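Putative glutathione S-transferase (PDB 4MDC) probably transfers glutathione to electrophilic substrates, working as a homodimer of the glutathione S-transferase family. Local coordinates at residues 38-43 against 192-197; 65-70 against 82-87; 92-97 against 103-108; 111-116 against 183-188; 209-214 against 244-249. All blocks are in the same frame, centred on the assembly; numbering follows the deposited sequence. Where two conformers were deposited one is given.

Contact 1 (38-43 against 192-197); sequences VRLILS and GDLAAA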
# COMPACT_ATOMS: atom_id res chain seq x y z
N VAL B 38 12.05 -5.44 5.12
CA VAL B 38 13.18 -5.11 4.26
C VAL B 38 14.51 -5.60 4.79
O VAL B 38 15.30 -6.17 4.07
CB VAL B 38 13.21 -3.61 3.96
CG1 VAL B 38 14.46 -3.24 3.19
CG2 VAL B 38 12.00 -3.27 3.10
N ARG B 39 14.73 -5.45 6.09
CA ARG B 39 15.92 -5.99 6.67
C ARG B 39 16.07 -7.49 6.44
O ARG B 39 17.19 -7.99 6.21
CB ARG B 39 15.99 -5.67 8.17
CG ARG B 39 16.32 -4.22 8.44
CD ARG B 39 16.01 -3.86 9.89
NE ARG B 39 16.93 -4.49 10.82
CZ ARG B 39 16.79 -4.42 12.14
NH1 ARG B 39 15.72 -3.83 12.69
NH2 ARG B 39 17.70 -5.01 12.93
N LEU B 40 14.97 -8.23 6.59
CA LEU B 40 14.99 -9.64 6.39
C LEU B 40 15.35 -10.01 4.97
O LEU B 40 16.14 -10.96 4.76
CB LEU B 40 13.65 -10.29 6.79
CG LEU B 40 13.30 -10.32 8.28
CD1 LEU B 40 11.85 -10.75 8.47
CD2 LEU B 40 14.24 -11.24 9.03
N ILE B 41 14.79 -9.30 4.01
CA ILE B 41 15.18 -9.53 2.63
C ILE B 41 16.68 -9.30 2.38
O ILE B 41 17.37 -10.16 1.80
CB ILE B 41 14.39 -8.66 1.63
CG1 ILE B 41 12.89 -8.92 1.77
CG2 ILE B 41 14.90 -8.96 0.24
CD1 ILE B 41 12.08 -7.84 1.10
N LEU B 42 17.17 -8.18 2.89
CA LEU B 42 18.59 -7.83 2.75
C LEU B 42 19.48 -8.90 3.39
O LEU B 42 20.44 -9.32 2.75
CB LEU B 42 18.85 -6.44 3.30
CG LEU B 42 18.23 -5.25 2.58
CD1 LEU B 42 18.23 -3.99 3.44
CD2 LEU B 42 18.98 -5.00 1.28
N SER B 43 19.15 -9.38 4.60
CA SER B 43 19.90 -10.48 5.22
C SER B 43 19.84 -11.81 4.48
O SER B 43 20.86 -12.47 4.30
CB SER B 43 19.48 -10.73 6.69
OG SER B 43 19.67 -9.57 7.39
N GLY B 192 5.94 -13.21 1.48
CA GLY B 192 4.74 -13.35 2.32
C GLY B 192 5.07 -13.78 3.76
O GLY B 192 4.56 -13.22 4.73
N ASP B 193 5.90 -14.81 3.89
CA ASP B 193 6.39 -15.31 5.21
C ASP B 193 7.19 -14.23 5.93
O ASP B 193 7.01 -13.98 7.16
CB ASP B 193 7.26 -16.55 5.03
CG ASP B 193 6.55 -17.68 4.37
OD1 ASP B 193 5.80 -18.42 5.05
OD2 ASP B 193 6.73 -17.78 3.11
N LEU B 194 8.07 -13.55 5.21
CA LEU B 194 8.91 -12.51 5.80
C LEU B 194 8.08 -11.34 6.29
O LEU B 194 8.32 -10.74 7.35
CB LEU B 194 10.04 -12.04 4.90
CG LEU B 194 11.00 -13.08 4.37
CD1 LEU B 194 12.11 -12.45 3.58
CD2 LEU B 194 11.55 -13.95 5.47
N ALA B 195 7.09 -10.93 5.53
CA ALA B 195 6.23 -9.82 5.96
C ALA B 195 5.41 -10.15 7.21
O ALA B 195 5.30 -9.31 8.10
CB ALA B 195 5.27 -9.49 4.81
N ALA B 196 4.84 -11.35 7.24
CA ALA B 196 4.07 -11.77 8.40
C ALA B 196 4.99 -11.83 9.62
O ALA B 196 4.67 -11.34 10.67
CB ALA B 196 3.44 -13.13 8.16
N ALA B 197 6.15 -12.42 9.43
CA ALA B 197 7.06 -12.61 10.55
C ALA B 197 7.52 -11.28 11.08
O ALA B 197 7.74 -11.11 12.27
CB ALA B 197 8.24 -13.45 10.14
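Leu-194 pushes its CD1 methyl into the angle between Leu-40 and Ile-41, and this wedge is the tight part of the contact. The methyl lies 4.2 Å from Leu-40 CB and 4.0 Å from Ile-41 CG1, and it also sits 4.2 Å from the backbone nitrogen Ile-41 N, so it also touches the helix backbone. With CG of Leu-194 swung beside its own backbone nitrogen (chi1 -55°), the branch meets Ile-41 at a slant. Leu-40 answers in the other direction: its CD1 reaches past the leucine to the carbonyl Leu-194 O, 3.7 Å away. The CA atoms of Leu-40 and Leu-194 are 6.7 Å apart, evidence of close helix packing. In the glutathione S-transferase fold this is where helix 33-44 of the thioredoxin-like domain meets helix 191-205 of the all-helical domain. Asp-193 OD2 accepts Ser-190 N, capping the start of the latter helix, and Gly-192 N bonds weakly to Ser-190 OG. The contact slackens toward Ala-197, whose CB comes no nearer than 4.8 Å to Leu-40 CD1 and packs instead on Trp-220 and Leu-224 of helix 215-225. Further along helix 33-44, Ser-43 is partly open to solvent, and Arg-39 pairs with Glu-236.

Contact 2 (65-70 against 82-87); sequences TLNPAG and ALCGAT
The chain leaves helix 61-66 at Asn-67 and comes alongside strand 82-84, with CA atoms 6.9 Å apart at Leu-66 and Ala-82 and 7.1 Å apart at Asn-67 and Cys-84. The strand is an outermost one of the four-stranded thioredoxin-like sheet, and residues 67-70 form a type I turn closed by Gly-70 N on Asn-67 O. Positive phi suits Gly-70, while at Gly-85, the N-cap of helix 86-96, a beta carbon would jam against the preceding carbonyl oxygen. Cys-84 places its sulfur over the flat of the Asn-67 carboxamide: SG is 3.4 Å from Asn-67 CG and 3.6 Å from each of Asn-67 OD1 and Asn-67 ND2, the near-equal spacing of an atom above the group's middle. A chi1 of -179° carries the amide toward the strand, and a chi2 of 14° sets its face to the sulfur. Its two polar ends are held separately. OD1 receives Ala-69 N in a weak Asx turn (N-H...O 134°), while ND2 bonds to Thr-71 OG1. A leucine here would probably leave Ala-69 N and the Thr-71 hydroxyl without these partners and the turn less firmly set under the sulfur. Val-74 of the adjoining strand packs against all four touching residues, and Ala-69 and Leu-83 meet Trp-123 and Ala-115 of the second subunit. Beside the amide, Leu-66 CD1 rests 3.9 Å from Ala-82 CB.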
# COMPACT_ATOMS: atom_id res chain seq x y z
N THR B 65 12.71 15.83 3.67
CA THR B 65 13.31 16.15 2.39
C THR B 65 13.63 14.87 1.60
O THR B 65 13.44 14.81 0.41
CB THR B 65 14.57 17.03 2.57
OG1 THR B 65 14.17 18.27 3.16
CG2 THR B 65 15.26 17.30 1.27
N LEU B 66 14.14 13.86 2.29
CA LEU B 66 14.48 12.61 1.66
C LEU B 66 13.21 11.87 1.24
O LEU B 66 13.16 11.31 0.17
CB LEU B 66 15.26 11.75 2.65
CG LEU B 66 15.70 10.40 2.09
CD1 LEU B 66 16.78 10.63 1.06
CD2 LEU B 66 16.15 9.51 3.24
N ASN B 67 12.22 11.90 2.12
CA ASN B 67 10.95 11.21 1.89
C ASN B 67 9.79 12.06 2.38
O ASN B 67 9.46 12.04 3.55
CB ASN B 67 10.92 9.83 2.58
CG ASN B 67 9.61 9.10 2.31
OD1 ASN B 67 8.84 9.50 1.42
ND2 ASN B 67 9.37 8.00 3.03
N PRO B 68 9.19 12.86 1.48
CA PRO B 68 8.12 13.76 1.90
C PRO B 68 6.88 13.03 2.39
O PRO B 68 6.12 13.62 3.16
CB PRO B 68 7.82 14.59 0.63
CG PRO B 68 8.55 13.94 -0.47
CD PRO B 68 9.64 13.11 0.10
N ALA B 69 6.74 11.76 2.01
CA ALA B 69 5.64 10.92 2.51
C ALA B 69 5.83 10.54 3.97
O ALA B 69 4.86 10.17 4.61
CB ALA B 69 5.49 9.67 1.66
N GLY B 70 7.05 10.68 4.52
CA GLY B 70 7.33 10.40 5.93
C GLY B 70 7.23 8.92 6.32
O GLY B 70 7.16 8.59 7.47
N ALA B 82 16.39 7.61 -3.53
CA ALA B 82 15.64 7.09 -2.39
C ALA B 82 14.44 6.26 -2.81
O ALA B 82 13.61 6.70 -3.58
CB ALA B 82 15.19 8.21 -1.49
N LEU B 83 14.40 5.05 -2.31
CA LEU B 83 13.34 4.09 -2.57
C LEU B 83 12.55 3.98 -1.27
O LEU B 83 13.09 3.60 -0.22
CB LEU B 83 13.93 2.75 -2.97
CG LEU B 83 14.82 2.73 -4.21
CD1 LEU B 83 15.38 1.34 -4.42
CD2 LEU B 83 14.06 3.19 -5.42
N CYS B 84 11.29 4.33 -1.33
CA CYS B 84 10.48 4.45 -0.12
C CYS B 84 9.39 3.40 0.00
O CYS B 84 8.60 3.22 -0.93
CB CYS B 84 9.83 5.80 -0.08
SG CYS B 84 11.10 7.11 0.03
N GLY B 85 9.36 2.74 1.16
CA GLY B 85 8.34 1.80 1.50
C GLY B 85 8.70 0.35 1.13
O GLY B 85 9.48 0.07 0.22
N ALA B 86 8.01 -0.57 1.77
CA ALA B 86 8.33 -1.96 1.63
C ALA B 86 8.07 -2.53 0.23
O ALA B 86 8.84 -3.35 -0.24
CB ALA B 86 7.56 -2.74 2.65
N THR B 87 7.02 -2.08 -0.39
CA THR B 87 6.65 -2.63 -1.73
C THR B 87 7.75 -2.23 -2.75
O THR B 87 8.32 -3.10 -3.41
CB THR B 87 5.26 -2.17 -2.14
OG1 THR B 87 4.29 -2.78 -1.32
CG2 THR B 87 4.95 -2.61 -3.59

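Contact 3 (92-97 against 103-108); sequences YLDETS and DRRLLA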
# COMPACT_ATOMS: atom_id res chain seq x y z
N TYR B 92 12.33 -3.75 -6.14
CA TYR B 92 13.66 -3.31 -6.58
C TYR B 92 14.73 -4.37 -6.27
O TYR B 92 15.54 -4.71 -7.15
CB TYR B 92 14.05 -1.97 -5.94
CG TYR B 92 15.46 -1.50 -6.26
CD1 TYR B 92 15.76 -0.88 -7.46
CD2 TYR B 92 16.50 -1.74 -5.35
CE1 TYR B 92 17.03 -0.46 -7.76
CE2 TYR B 92 17.79 -1.34 -5.66
CZ TYR B 92 18.07 -0.70 -6.86
OH TYR B 92 19.32 -0.25 -7.19
N LEU B 93 14.70 -4.89 -5.04
CA LEU B 93 15.61 -5.96 -4.65
C LEU B 93 15.42 -7.25 -5.45
O LEU B 93 16.41 -7.91 -5.77
CB LEU B 93 15.57 -6.24 -3.15
CG LEU B 93 16.07 -5.09 -2.30
CD1 LEU B 93 15.84 -5.36 -0.83
CD2 LEU B 93 17.52 -4.75 -2.55
N ASP B 94 14.18 -7.61 -5.81
CA ASP B 94 13.99 -8.74 -6.69
C ASP B 94 14.63 -8.49 -8.06
O ASP B 94 15.27 -9.39 -8.64
CB ASP B 94 12.51 -9.11 -6.91
CG ASP B 94 12.36 -10.44 -7.64
OD1 ASP B 94 12.75 -11.50 -7.10
OD2 ASP B 94 11.88 -10.45 -8.82
N GLU B 95 14.46 -7.28 -8.56
CA GLU B 95 14.93 -6.91 -9.91
C GLU B 95 16.45 -6.80 -10.07
O GLU B 95 16.98 -7.05 -11.13
CB GLU B 95 14.28 -5.58 -10.35
CG GLU B 95 12.79 -5.72 -10.52
CD GLU B 95 12.05 -4.38 -10.66
OE1 GLU B 95 12.70 -3.36 -10.96
OE2 GLU B 95 10.84 -4.36 -10.40
N THR B 96 17.14 -6.43 -8.99
CA THR B 96 18.55 -6.09 -9.04
C THR B 96 19.46 -7.00 -8.26
O THR B 96 20.68 -6.83 -8.33
CB THR B 96 18.81 -4.68 -8.47
OG1 THR B 96 18.38 -4.60 -7.11
CG2 THR B 96 18.06 -3.62 -9.33
N SER B 97 18.91 -7.95 -7.51
CA SER B 97 19.79 -8.73 -6.59
C SER B 97 20.65 -9.75 -7.32
O SER B 97 21.69 -10.14 -6.81
CB SER B 97 19.02 -9.38 -5.41
OG SER B 97 18.61 -8.43 -4.48
N ASP B 103 19.18 -19.30 -6.57
CA ASP B 103 18.80 -20.50 -5.79
C ASP B 103 18.07 -20.20 -4.49
O ASP B 103 17.76 -21.13 -3.76
CB ASP B 103 20.04 -21.38 -5.48
CG ASP B 103 20.73 -21.86 -6.75
OD1 ASP B 103 20.01 -22.26 -7.69
OD2 ASP B 103 21.99 -21.80 -6.81
N ARG B 104 17.73 -18.95 -4.19
CA ARG B 104 17.05 -18.64 -2.94
C ARG B 104 16.06 -17.50 -3.14
O ARG B 104 15.83 -16.69 -2.25
CB ARG B 104 18.04 -18.30 -1.80
CG ARG B 104 19.05 -17.23 -2.14
CD ARG B 104 20.14 -17.16 -1.07
NE ARG B 104 21.00 -16.02 -1.28
CZ ARG B 104 22.03 -15.70 -0.50
NH1 ARG B 104 22.37 -16.53 0.47
NH2 ARG B 104 22.73 -14.63 -0.73
N ARG B 105 15.41 -17.49 -4.27
CA ARG B 105 14.54 -16.39 -4.65
C ARG B 105 13.26 -16.33 -3.78
O ARG B 105 12.54 -17.29 -3.70
CB ARG B 105 14.18 -16.51 -6.12
CG ARG B 105 13.53 -15.25 -6.70
CD ARG B 105 13.06 -15.39 -8.14
NE ARG B 105 12.58 -14.11 -8.69
CZ ARG B 105 12.16 -13.91 -9.94
NH1 ARG B 105 12.16 -14.91 -10.84
NH2 ARG B 105 11.75 -12.70 -10.31
N LEU B 106 12.95 -15.16 -3.26
CA LEU B 106 11.82 -14.95 -2.37
C LEU B 106 10.50 -14.47 -3.06
O LEU B 106 9.45 -14.41 -2.42
CB LEU B 106 12.22 -13.97 -1.30
CG LEU B 106 13.30 -14.50 -0.37
CD1 LEU B 106 13.91 -13.34 0.36
CD2 LEU B 106 12.70 -15.53 0.58
N LEU B 107 10.61 -14.06 -4.34
CA LEU B 107 9.47 -13.70 -5.20
C LEU B 107 9.47 -14.53 -6.49
O LEU B 107 10.34 -14.36 -7.35
CB LEU B 107 9.57 -12.26 -5.69
CG LEU B 107 8.31 -11.66 -6.35
CD1 LEU B 107 7.08 -11.66 -5.45
CD2 LEU B 107 8.62 -10.23 -6.78
N ALA B 108 8.48 -15.38 -6.66
CA ALA B 108 8.42 -16.28 -7.80
C ALA B 108 8.49 -15.67 -9.23
O ALA B 108 8.52 -14.46 -9.42
CB ALA B 108 7.17 -17.11 -7.64
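Asp-94, near the end of helix 86-96, is clasped by Arg-105 of the linker that runs from the thioredoxin-like domain to the helical domain. The ionic part is a side-on, two-point salt bridge: Arg-105 NE reaches Asp-94 OD1 at 3.1 Å, and Arg-105 NH2 reaches Asp-94 OD2 at 2.7 Å. Both bonds are nearly straight (168° and 167°), both use syn lone pairs, and the two flat groups lie only 9° from coplanar, which fixes the carboxylate's rotation. The remaining nitrogen, NH1, pairs with Glu-109, so the guanidinium serves two acids. A methionine in its place would probably leave the buried Asp-94 carboxylate without its main counter-charge and Glu-109 without this mate. The van der Waals part is the packing of Leu-107 on the aspartate, with Leu-107 CB 3.6 Å from Asp-94 OD1 and Leu-107 CD2 4.1 Å from Asp-94 CB; these distances describe one of two conformers. Hydroxyl bonds back to the helix backbone make the third group. Ser-97 OG gives its proton to Leu-93 O at 2.6 Å, and Thr-96 OG1 donates to Tyr-92 O at 2.8 Å from above the carbonyl plane.

Contact 4 (111-116 against 183-188); sequences PFQRAE and WLAGDR
Gln-113 and Glu-116, one turn apart on helix 111-145, converge on Ala-185 in the loop 183-188, within the all-helical C-terminal domain of the glutathione S-transferase fold. That loop opens with Trp-183, which starts a type I turn and is bonded twice to Gly-186: Trp-183 N meets Gly-186 O at 2.9 Å, and Gly-186 N meets Trp-183 O at 3.1 Å. Leu-184 follows, its side chain leading off to Leu-174 and Leu-177 while Arg-181 takes its carbonyl oxygen. Ala-185 carries the contact. Its oxygen receives Gln-113 NE2 at 3.1 Å with a fairly straight N-H...O angle of 159°, but the donor stands well above the carbonyl plane, 62° out of it. A bend at chi2 (58°) turns the glutamine's amide to this oxygen; since Gln-113 was modelled in two conformers, the bond describes one of them. Glu-116 adds only its aliphatic part, with CG 3.9 Å from Ala-185 O and 4.3 Å from Ala-185 CB, while its carboxylate is engaged by Arg-119 and Arg-181. At Gly-186 a beta carbon would point toward helix 111-145, stand 3.3 Å from Gln-113 NE2 and jam against the preceding carbonyl. The loop links helix 167-180 to helix 191-205, and Leu-184 packs on both, while Ala-185 packs on Ile-117 and Leu-120 of helix 111-145, whose first residues, Pro-111 and Phe-112, meet helix 86-96 of the second subunit.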
# COMPACT_ATOMS: atom_id res chain seq x y z
N PRO B 111 3.28 -15.36 -12.77
CA PRO B 111 2.49 -14.18 -12.38
C PRO B 111 1.46 -14.43 -11.29
O PRO B 111 1.30 -13.56 -10.40
CB PRO B 111 1.88 -13.72 -13.66
CG PRO B 111 2.86 -14.14 -14.72
CD PRO B 111 3.42 -15.46 -14.24
N PHE B 112 0.81 -15.59 -11.29
CA PHE B 112 -0.18 -15.86 -10.25
C PHE B 112 0.47 -16.13 -8.89
O PHE B 112 -0.07 -15.70 -7.89
CB PHE B 112 -1.21 -16.94 -10.66
CG PHE B 112 -2.23 -16.42 -11.66
CD1 PHE B 112 -3.30 -15.64 -11.25
CD2 PHE B 112 -2.10 -16.70 -13.01
CE1 PHE B 112 -4.19 -15.12 -12.16
CE2 PHE B 112 -3.04 -16.23 -13.94
CZ PHE B 112 -4.08 -15.44 -13.51
N GLN B 113 1.61 -16.80 -8.87
CA GLN B 113 2.33 -17.00 -7.61
C GLN B 113 2.85 -15.66 -7.10
O GLN B 113 2.78 -15.37 -5.90
CB GLN B 113 3.45 -18.01 -7.83
CG GLN B 113 4.20 -18.40 -6.57
CD GLN B 113 3.32 -18.99 -5.49
OE1 GLN B 113 2.19 -19.43 -5.75
NE2 GLN B 113 3.81 -18.99 -4.26
N ARG B 114 3.37 -14.83 -8.00
CA ARG B 114 3.82 -13.49 -7.60
C ARG B 114 2.66 -12.70 -6.98
O ARG B 114 2.87 -12.01 -5.99
CB ARG B 114 4.37 -12.72 -8.80
CG ARG B 114 5.71 -13.23 -9.26
CD ARG B 114 6.04 -12.82 -10.69
NE ARG B 114 6.49 -11.46 -10.90
CZ ARG B 114 7.74 -11.01 -10.69
NH1 ARG B 114 8.70 -11.78 -10.19
NH2 ARG B 114 8.02 -9.76 -10.97
N ALA B 115 1.48 -12.73 -7.66
CA ALA B 115 0.27 -12.05 -7.17
C ALA B 115 -0.08 -12.51 -5.73
O ALA B 115 -0.41 -11.69 -4.86
CB ALA B 115 -0.91 -12.26 -8.08
N GLU B 116 0.02 -13.80 -5.46
CA GLU B 116 -0.29 -14.30 -4.10
C GLU B 116 0.75 -13.91 -3.05
O GLU B 116 0.36 -13.55 -1.95
CB GLU B 116 -0.45 -15.83 -4.15
CG GLU B 116 -0.76 -16.49 -2.81
CD GLU B 116 -2.07 -16.06 -2.17
OE1 GLU B 116 -2.94 -15.40 -2.79
OE2 GLU B 116 -2.27 -16.38 -0.97
N TRP B 183 4.25 -23.10 3.31
CA TRP B 183 4.65 -21.73 3.69
C TRP B 183 3.42 -20.83 3.35
O TRP B 183 2.47 -21.33 2.72
CB TRP B 183 5.87 -21.29 2.90
CG TRP B 183 7.07 -22.13 3.13
CD1 TRP B 183 7.40 -23.30 2.47
CD2 TRP B 183 8.09 -21.93 4.13
NE1 TRP B 183 8.57 -23.79 2.98
CE2 TRP B 183 9.01 -22.98 4.01
CE3 TRP B 183 8.31 -20.94 5.10
CZ2 TRP B 183 10.16 -23.06 4.84
CZ3 TRP B 183 9.44 -21.04 5.93
CH2 TRP B 183 10.34 -22.09 5.80
N LEU B 184 3.40 -19.56 3.73
CA LEU B 184 2.14 -18.80 3.67
C LEU B 184 1.58 -18.62 2.26
O LEU B 184 0.39 -18.73 2.11
CB LEU B 184 2.22 -17.46 4.33
CG LEU B 184 2.59 -17.40 5.81
CD1 LEU B 184 2.40 -15.99 6.35
CD2 LEU B 184 1.88 -18.45 6.68
N ALA B 185 2.45 -18.51 1.28
CA ALA B 185 2.04 -18.32 -0.12
C ALA B 185 2.00 -19.57 -0.93
O ALA B 185 1.64 -19.53 -2.14
CB ALA B 185 2.98 -17.36 -0.82
N GLY B 186 2.35 -20.71 -0.35
CA GLY B 186 2.45 -21.92 -1.12
C GLY B 186 3.65 -22.78 -0.75
O GLY B 186 3.97 -22.97 0.45
N ASP B 187 4.32 -23.30 -1.78
CA ASP B 187 5.24 -24.40 -1.59
C ASP B 187 6.68 -24.00 -1.20
O ASP B 187 7.47 -24.85 -0.84
CB ASP B 187 5.18 -25.32 -2.81
CG ASP B 187 3.81 -26.01 -2.96
OD1 ASP B 187 2.95 -25.97 -2.04
OD2 ASP B 187 3.61 -26.68 -3.99
N ARG B 188 7.02 -22.71 -1.19
CA ARG B 188 8.35 -22.27 -0.66
C ARG B 188 8.29 -20.97 0.09
O ARG B 188 7.31 -20.20 -0.03
CB ARG B 188 9.43 -22.16 -1.73
CG ARG B 188 8.93 -21.48 -2.94
CD ARG B 188 9.95 -21.57 -4.08
NE ARG B 188 10.02 -20.24 -4.69
CZ ARG B 188 10.63 -19.93 -5.83
NH1 ARG B 188 11.22 -20.87 -6.57
NH2 ARG B 188 10.63 -18.67 -6.23

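Contact 5 (209-214 against 244-249); sequences IDWSDA and VSHYAD
Trp-211 and His-246 turn their ring nitrogens toward each other without bonding: Trp-211 NE1 and His-246 NE2 are 3.9 Å apart, and both bond to one oxygen, OD1 of Asp-204. The shared acceptor is consistent with the oblique pairing, in which the imidazole and the five-membered ring of the indole have centroids 5.6 Å apart and planes at 80°. His-246 NE2 lies near the indole plane, at its edge. The histidine reaches this place by a less common torsion, its CG lodged between the backbone nitrogen and the carbonyl carbon (chi1 69°), which folds the ring back onto Val-244, whose CG1 lies 3.4 Å above one imidazole face, offset toward the rim. The type I turn from Val-244 to Tyr-247 brings Val-244 and His-246 together. Trp-211 keeps CG beside its backbone nitrogen (chi1 -73°), and Ile-209 CG2 sits over the centre of its ring at 3.5 Å. The Asp-204 carboxylate would probably favour a proton on His-246 NE2. Next to the tryptophan, Ser-212 OG donates to Asp-210 OD1 at 2.6 Å, on the syn side, bracing the start of the 3-10 turn 211-213. The site joins the C-terminal tail to the helical domain: the indole is bounded by Met-171 of helix 167-180, Ile-200 of helix 191-205 and Ala-217 and Tyr-221 of helix 215-225, while Phe-252 meets it edge-to-face.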
# COMPACT_ATOMS: atom_id res chain seq x y z
N ILE B 209 0.76 -10.89 21.73
CA ILE B 209 0.23 -12.12 21.14
C ILE B 209 0.06 -13.22 22.20
O ILE B 209 1.02 -13.56 22.89
CB ILE B 209 1.15 -12.64 20.07
CG1 ILE B 209 1.11 -11.65 18.91
CG2 ILE B 209 0.73 -13.98 19.52
CD1 ILE B 209 2.31 -11.76 18.06
N ASP B 210 -1.14 -13.76 22.32
CA ASP B 210 -1.38 -14.96 23.13
C ASP B 210 -1.15 -16.19 22.28
O ASP B 210 -1.99 -16.60 21.49
CB ASP B 210 -2.78 -14.94 23.67
CG ASP B 210 -3.11 -16.19 24.50
OD1 ASP B 210 -2.31 -17.15 24.62
OD2 ASP B 210 -4.20 -16.16 25.02
N TRP B 211 0.04 -16.76 22.42
CA TRP B 211 0.41 -17.88 21.56
C TRP B 211 -0.38 -19.15 21.89
O TRP B 211 -0.51 -20.02 21.03
CB TRP B 211 1.91 -18.14 21.61
CG TRP B 211 2.73 -17.12 20.90
CD1 TRP B 211 3.50 -16.15 21.46
CD2 TRP B 211 2.81 -16.91 19.47
NE1 TRP B 211 4.12 -15.40 20.47
CE2 TRP B 211 3.71 -15.85 19.25
CE3 TRP B 211 2.26 -17.56 18.37
CZ2 TRP B 211 4.03 -15.41 17.98
CZ3 TRP B 211 2.57 -17.10 17.08
CH2 TRP B 211 3.46 -16.06 16.90
N SER B 212 -0.90 -19.27 23.11
CA SER B 212 -1.72 -20.46 23.46
C SER B 212 -3.02 -20.52 22.63
O SER B 212 -3.62 -21.57 22.45
CB SER B 212 -2.06 -20.46 24.96
OG SER B 212 -3.15 -19.55 25.25
N ASP B 213 -3.44 -19.36 22.12
CA ASP B 213 -4.65 -19.26 21.29
C ASP B 213 -4.32 -19.43 19.81
O ASP B 213 -5.24 -19.56 19.01
CB ASP B 213 -5.33 -17.91 21.51
CG ASP B 213 -6.71 -17.81 20.82
OD1 ASP B 213 -7.61 -18.65 21.04
OD2 ASP B 213 -6.89 -16.81 20.09
N ALA B 214 -3.03 -19.46 19.46
CA ALA B 214 -2.62 -19.59 18.03
C ALA B 214 -1.48 -20.63 17.88
O ALA B 214 -0.41 -20.37 17.34
CB ALA B 214 -2.19 -18.25 17.52
N VAL B 244 9.08 -8.62 25.97
CA VAL B 244 8.56 -9.77 26.73
C VAL B 244 9.67 -10.84 26.87
O VAL B 244 10.54 -10.96 26.01
CB VAL B 244 7.28 -10.32 26.05
CG1 VAL B 244 7.58 -11.15 24.81
CG2 VAL B 244 6.41 -11.07 27.01
N SER B 245 9.66 -11.58 27.98
CA SER B 245 10.78 -12.45 28.34
C SER B 245 11.07 -13.54 27.30
O SER B 245 12.22 -13.86 27.07
CB SER B 245 10.60 -13.08 29.75
OG SER B 245 9.46 -13.92 29.74
N HIS B 246 10.04 -14.06 26.61
CA HIS B 246 10.24 -15.10 25.59
C HIS B 246 10.66 -14.57 24.21
O HIS B 246 10.85 -15.35 23.26
CB HIS B 246 8.98 -15.95 25.40
CG HIS B 246 7.84 -15.20 24.76
ND1 HIS B 246 6.78 -14.71 25.49
CD2 HIS B 246 7.57 -14.90 23.46
CE1 HIS B 246 5.92 -14.12 24.67
NE2 HIS B 246 6.38 -14.21 23.44
N TYR B 247 10.79 -13.25 24.09
CA TYR B 247 10.98 -12.63 22.76
C TYR B 247 12.10 -13.24 21.93
O TYR B 247 11.93 -13.54 20.73
CB TYR B 247 11.22 -11.12 22.90
CG TYR B 247 11.54 -10.44 21.58
CD1 TYR B 247 10.60 -10.36 20.56
CD2 TYR B 247 12.81 -9.94 21.35
CE1 TYR B 247 10.93 -9.78 19.34
CE2 TYR B 247 13.14 -9.30 20.18
CZ TYR B 247 12.19 -9.26 19.14
OH TYR B 247 12.60 -8.65 18.02
N ALA B 248 13.29 -13.39 22.54
CA ALA B 248 14.44 -13.89 21.84
C ALA B 248 14.58 -15.42 21.91
O ALA B 248 15.52 -15.96 21.35
CB ALA B 248 15.71 -13.23 22.35
N ASP B 249 13.68 -16.10 22.60
CA ASP B 249 13.80 -17.55 22.89
C ASP B 249 13.36 -18.37 21.67
O ASP B 249 12.24 -18.17 21.17
CB ASP B 249 12.91 -17.84 24.10
CG ASP B 249 13.14 -19.22 24.72
OD1 ASP B 249 13.83 -20.07 24.13
OD2 ASP B 249 12.58 -19.44 25.84

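How the contacts relate
Contact 1 is the core one, buried 7 Å from the chain's centre and held by apolar side chains, with no hydrogen bond across it. Contact 3 is also buried, although 18 Å out, around a salt bridge; contacts 2, 4 and 5, 16 to 19 Å out, are partly buried and bring in polar groups. Contacts 2 and 3 share helix 86-96. Contact 1 meets contact 3 through Leu-194 and Leu-106 and contact 4 through Asp-193 and Leu-184; Ala-108 O and Arg-114 NH1 join 3 to 4. Contacts 2, 3 and 4 reach the second subunit, with ion pairs in 3 and 4. Contact 5 touches none of the others, its nearest being contact 1, about 8 Å between nearest atoms.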